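PDB 2V2G: peroxiredoxin 6 from Arenicola marina, which probably reduces hydrogen peroxide and organic hydroperoxides to water and alcohols as a thiol-specific peroxidase. Local coordinates for residues P38-P43 with A68-N73. The protein carries 1 engineered substitution. Numbering follows the deposited sequence.
With BEZ (benzoic acid), chain E.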
ATOM      1  N   PRO A  38      -1.844  14.483   6.420  1.00 24.00           N
ATOM      2  CA  PRO A  38      -2.245  15.782   5.819  1.00 24.36           C
ATOM      3  C   PRO A  38      -2.050  17.025   6.673  1.00 24.44           C
ATOM      4  O   PRO A  38      -1.505  18.006   6.192  1.00 24.86           O
ATOM      5  CB  PRO A  38      -3.714  15.550   5.416  1.00 24.81           C
ATOM      6  CG  PRO A  38      -3.862  14.074   5.371  1.00 28.05           C
ATOM      7  CD  PRO A  38      -2.962  13.507   6.408  1.00 25.37           C
ATOM      8  N   ARG A  39      -2.429  16.961   7.954  1.00 25.20           N
ATOM      9  CA  ARG A  39      -2.454  18.143   8.776  1.00 25.50           C
ATOM     10  C   ARG A  39      -2.384  17.724  10.245  1.00 24.65           C
ATOM     11  O   ARG A  39      -3.030  16.789  10.640  1.00 26.23           O
ATOM     12  CB  ARG A  39      -3.768  18.949   8.529  1.00 26.44           C
ATOM     13  CG  ARG A  39      -3.669  20.377   8.889  1.00 29.49           C
ATOM     14  CD  ARG A  39      -3.006  21.051   7.772  1.00 34.01           C
ATOM     15  NE  ARG A  39      -2.666  22.434   8.030  1.00 33.93           N
ATOM     16  CZ  ARG A  39      -3.504  23.452   7.818  1.00 37.01           C
ATOM     17  NH1 ARG A  39      -4.759  23.242   7.397  1.00 36.36           N
ATOM     18  NH2 ARG A  39      -3.088  24.689   8.067  1.00 35.94           N
ATOM     19  N   ASP A  40      -1.613  18.472  11.024  1.00 25.28           N
ATOM     20  CA  ASP A  40      -1.637  18.358  12.490  1.00 24.46           C
ATOM     21  C   ASP A  40      -2.984  18.763  13.005  1.00 25.12           C
ATOM     22  O   ASP A  40      -3.716  19.498  12.333  1.00 25.73           O
ATOM     23  CB  ASP A  40      -0.548  19.227  13.151  1.00 25.47           C
ATOM     24  CG  ASP A  40       0.851  18.815  12.766  1.00 24.40           C
ATOM     25  OD1 ASP A  40       1.023  17.883  11.921  1.00 26.49           O
ATOM     26  OD2 ASP A  40       1.784  19.498  13.288  1.00 26.19           O
ATOM     27  N   PHE A  41      -3.322  18.304  14.218  1.00 24.54           N
ATOM     28  CA  PHE A  41      -4.585  18.658  14.851  1.00 24.15           C
ATOM     29  C   PHE A  41      -5.803  18.218  14.005  1.00 23.58           C
ATOM     30  O   PHE A  41      -6.810  18.965  13.889  1.00 23.87           O
ATOM     31  CB  PHE A  41      -4.710  20.176  15.199  1.00 25.07           C
ATOM     32  CG  PHE A  41      -3.555  20.771  16.014  1.00 24.90           C
ATOM     33  CD1 PHE A  41      -3.371  20.462  17.366  1.00 23.64           C
ATOM     34  CD2 PHE A  41      -2.663  21.659  15.429  1.00 26.84           C
ATOM     35  CE1 PHE A  41      -2.330  21.010  18.102  1.00 25.80           C
ATOM     36  CE2 PHE A  41      -1.630  22.215  16.163  1.00 25.82           C
ATOM     37  CZ  PHE A  41      -1.466  21.892  17.517  1.00 24.79           C
ATOM     38  N   THR A  42      -5.684  17.054  13.388  1.00 24.47           N
ATOM     39  CA  THR A  42      -6.813  16.417  12.741  1.00 25.99           C
ATOM     40  C   THR A  42      -6.941  14.989  13.249  1.00 25.73           C
ATOM     41  O   THR A  42      -5.937  14.384  13.694  1.00 25.86           O
ATOM     42  CB  THR A  42      -6.677  16.489  11.229  1.00 27.09           C
ATOM     43  OG1 THR A  42      -5.502  15.754  10.856  1.00 27.40           O
ATOM     44  CG2 THR A  42      -6.635  17.933  10.772  1.00 29.09           C
ATOM     45  N   PRO A  43      -8.198  14.467  13.263  1.00 26.71           N
ATOM     46  CA  PRO A  43      -8.527  13.268  14.077  1.00 25.46           C
ATOM     47  C   PRO A  43      -7.902  11.964  13.596  1.00 24.46           C
ATOM     48  O   PRO A  43      -7.281  11.237  14.378  1.00 24.57           O
ATOM     49  CB  PRO A  43     -10.072  13.236  14.081  1.00 24.87           C
ATOM     50  CG  PRO A  43     -10.475  14.042  12.890  1.00 26.40           C
ATOM     51  CD  PRO A  43      -9.417  15.117  12.722  1.00 26.57           C
ATOM     52  N   ALA A  68       7.970  10.791  10.727  1.00 23.32           N
ATOM     53  CA  ALA A  68       6.706  11.358  10.234  1.00 24.42           C
ATOM     54  C   ALA A  68       6.942  12.671   9.478  1.00 24.86           C
ATOM     55  O   ALA A  68       8.010  13.240   9.544  1.00 24.81           O
ATOM     56  CB  ALA A  68       5.743  11.521  11.371  1.00 24.99           C
ATOM     57  N   LEU A  69       5.910  13.141   8.768  1.00 23.96           N
ATOM     58  CA  LEU A  69       5.969  14.296   7.874  1.00 25.37           C
ATOM     59  C   LEU A  69       4.607  14.858   7.617  1.00 23.95           C
ATOM     60  O   LEU A  69       3.673  14.126   7.299  1.00 23.47           O
ATOM     61  CB  LEU A  69       6.580  13.926   6.566  1.00 25.83           C
ATOM     62  CG  LEU A  69       6.802  15.084   5.602  1.00 26.62           C
ATOM     63  CD1 LEU A  69       8.069  14.799   4.803  1.00 27.85           C
ATOM     64  CD2 LEU A  69       5.552  15.376   4.711  1.00 27.69           C
ATOM     65  N   SER A  70       4.471  16.151   7.812  1.00 22.79           N
ATOM     66  CA  SER A  70       3.393  16.914   7.193  1.00 23.19           C
ATOM     67  C   SER A  70       3.912  18.304   6.760  1.00 22.71           C
ATOM     68  O   SER A  70       5.060  18.696   7.027  1.00 23.68           O
ATOM     69  CB  SER A  70       2.196  17.059   8.140  1.00 23.81           C
ATOM     70  OG  SER A  70       2.361  18.147   9.089  1.00 26.82           O
ATOM     71  N   CYS A  71       3.061  19.066   6.111  1.00 23.66           N
ATOM     72  CA  CYS A  71       3.491  20.412   5.653  1.00 23.62           C
ATOM     73  C   CYS A  71       3.362  21.480   6.754  1.00 24.77           C
ATOM     74  O   CYS A  71       3.617  22.639   6.529  1.00 25.54           O
ATOM     75  CB  CYS A  71       2.825  20.877   4.359  1.00 25.88           C
ATOM     76  SG  CYS A  71       3.005  19.688   2.975  1.00 27.52           S
ATOM     77  N   ASP A  72       2.972  21.073   7.952  1.00 25.37           N
ATOM     78  CA  ASP A  72       2.882  22.029   9.058  1.00 26.11           C
ATOM     79  C   ASP A  72       4.266  22.402   9.620  1.00 26.38           C
ATOM     80  O   ASP A  72       5.263  21.752   9.325  1.00 26.86           O
ATOM     81  CB  ASP A  72       2.028  21.428  10.172  1.00 26.88           C
ATOM     82  CG  ASP A  72       0.588  21.215   9.734  1.00 30.22           C
ATOM     83  OD1 ASP A  72      -0.141  22.235   9.590  1.00 35.55           O
ATOM     84  OD2 ASP A  72       0.223  20.030   9.493  1.00 32.07           O
ATOM     85  N   ASN A  73       4.302  23.426  10.462  1.00 25.24           N
ATOM     86  CA  ASN A  73       5.538  23.879  11.052  1.00 25.70           C
ATOM     87  C   ASN A  73       5.937  23.092  12.309  1.00 24.89           C
ATOM     88  O   ASN A  73       5.129  22.363  12.904  1.00 24.77           O
ATOM     89  CB  ASN A  73       5.544  25.419  11.275  1.00 26.32           C
ATOM     90  CG  ASN A  73       4.560  25.888  12.346  1.00 27.14           C
ATOM     91  OD1 ASN A  73       4.310  25.200  13.325  1.00 28.37           O
ATOM     92  ND2 ASN A  73       4.030  27.077  12.171  1.00 29.57           N
TER
HETATM   93  C   BEZ E1222      -8.066  13.575   9.534  1.00 26.04           C
HETATM   94  O1  BEZ E1222      -9.210  13.269  10.101  1.00 25.23           O
HETATM   95  O2  BEZ E1222      -6.852  13.301   9.924  1.00 19.05           O
HETATM   96  C1  BEZ E1222      -8.305  14.383   8.312  1.00 27.89           C
HETATM   97  C2  BEZ E1222      -7.309  15.215   7.835  1.00 28.83           C
HETATM   98  C3  BEZ E1222      -7.551  15.963   6.717  1.00 29.04           C
HETATM   99  C4  BEZ E1222      -8.810  15.923   6.116  1.00 29.46           C
HETATM  100  C5  BEZ E1222      -9.821  15.066   6.572  1.00 31.69           C
HETATM  101  C6  BEZ E1222      -9.568  14.291   7.698  1.00 29.12           C
HETATM  102  O   HOH W   1       0.825  17.670   4.823  1.00 15.32           O
HETATM  103  O   HOH W   2       0.137  25.102   8.846  1.00 58.05           O
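Asp-72 grips the 38-43 loop with both carboxylate oxygens. OD1 of Asp-72 offers its syn lone pair to NE of Arg-39 at 3.0 Å, a salt bridge. The two planes are 2° apart, and Asp-72 lies at the guanidinium edge, near its plane. The Arg-39 chain turns about its CB-CG bond (chi2 81°), which brings NE round to this oxygen. OD2 of Asp-72 accepts the backbone N-H of Asp-40 at 2.9 Å, from above the carboxylate plane.

The tight part is the buried carboxylate pair. OD1 of Asp-40 lies 3.3 Å from OD2 of Asp-72, two acceptors with no bond between them. OG of Ser-70 lies 3.1 Å from OD1 of Asp-40 and 2.9 Å from OD2 of Asp-72; its one proton could go to either, and His-77 bonds OG as well. His-37 also bonds Asp-40 OD1, which probably eases the like-charge repulsion. A water links the buried Pro-38 O and Cys-71 N. An alanine in place of Asp-72 would probably leave the Arg-39 guanidinium without its mate and the Asp-40 N-H without an acceptor.

The looser side is at the partly exposed Arg-39. There water 2 donates to Asp-72 OD1 and is held only weakly by NH2 of Arg-39.

The contact joins the loop after strand 31-36 to the end of the neighbouring parallel strand 64-70 and the turn beyond, in the thioredoxin-like sheet. Helix 74-88 packs against Asp-40, strand 124-133 touches Arg-39, and Thr-42 leads into helix 43-54 beside the benzoic acid and Ser-45, an engineered residue at the predicted peroxidatic cysteine position.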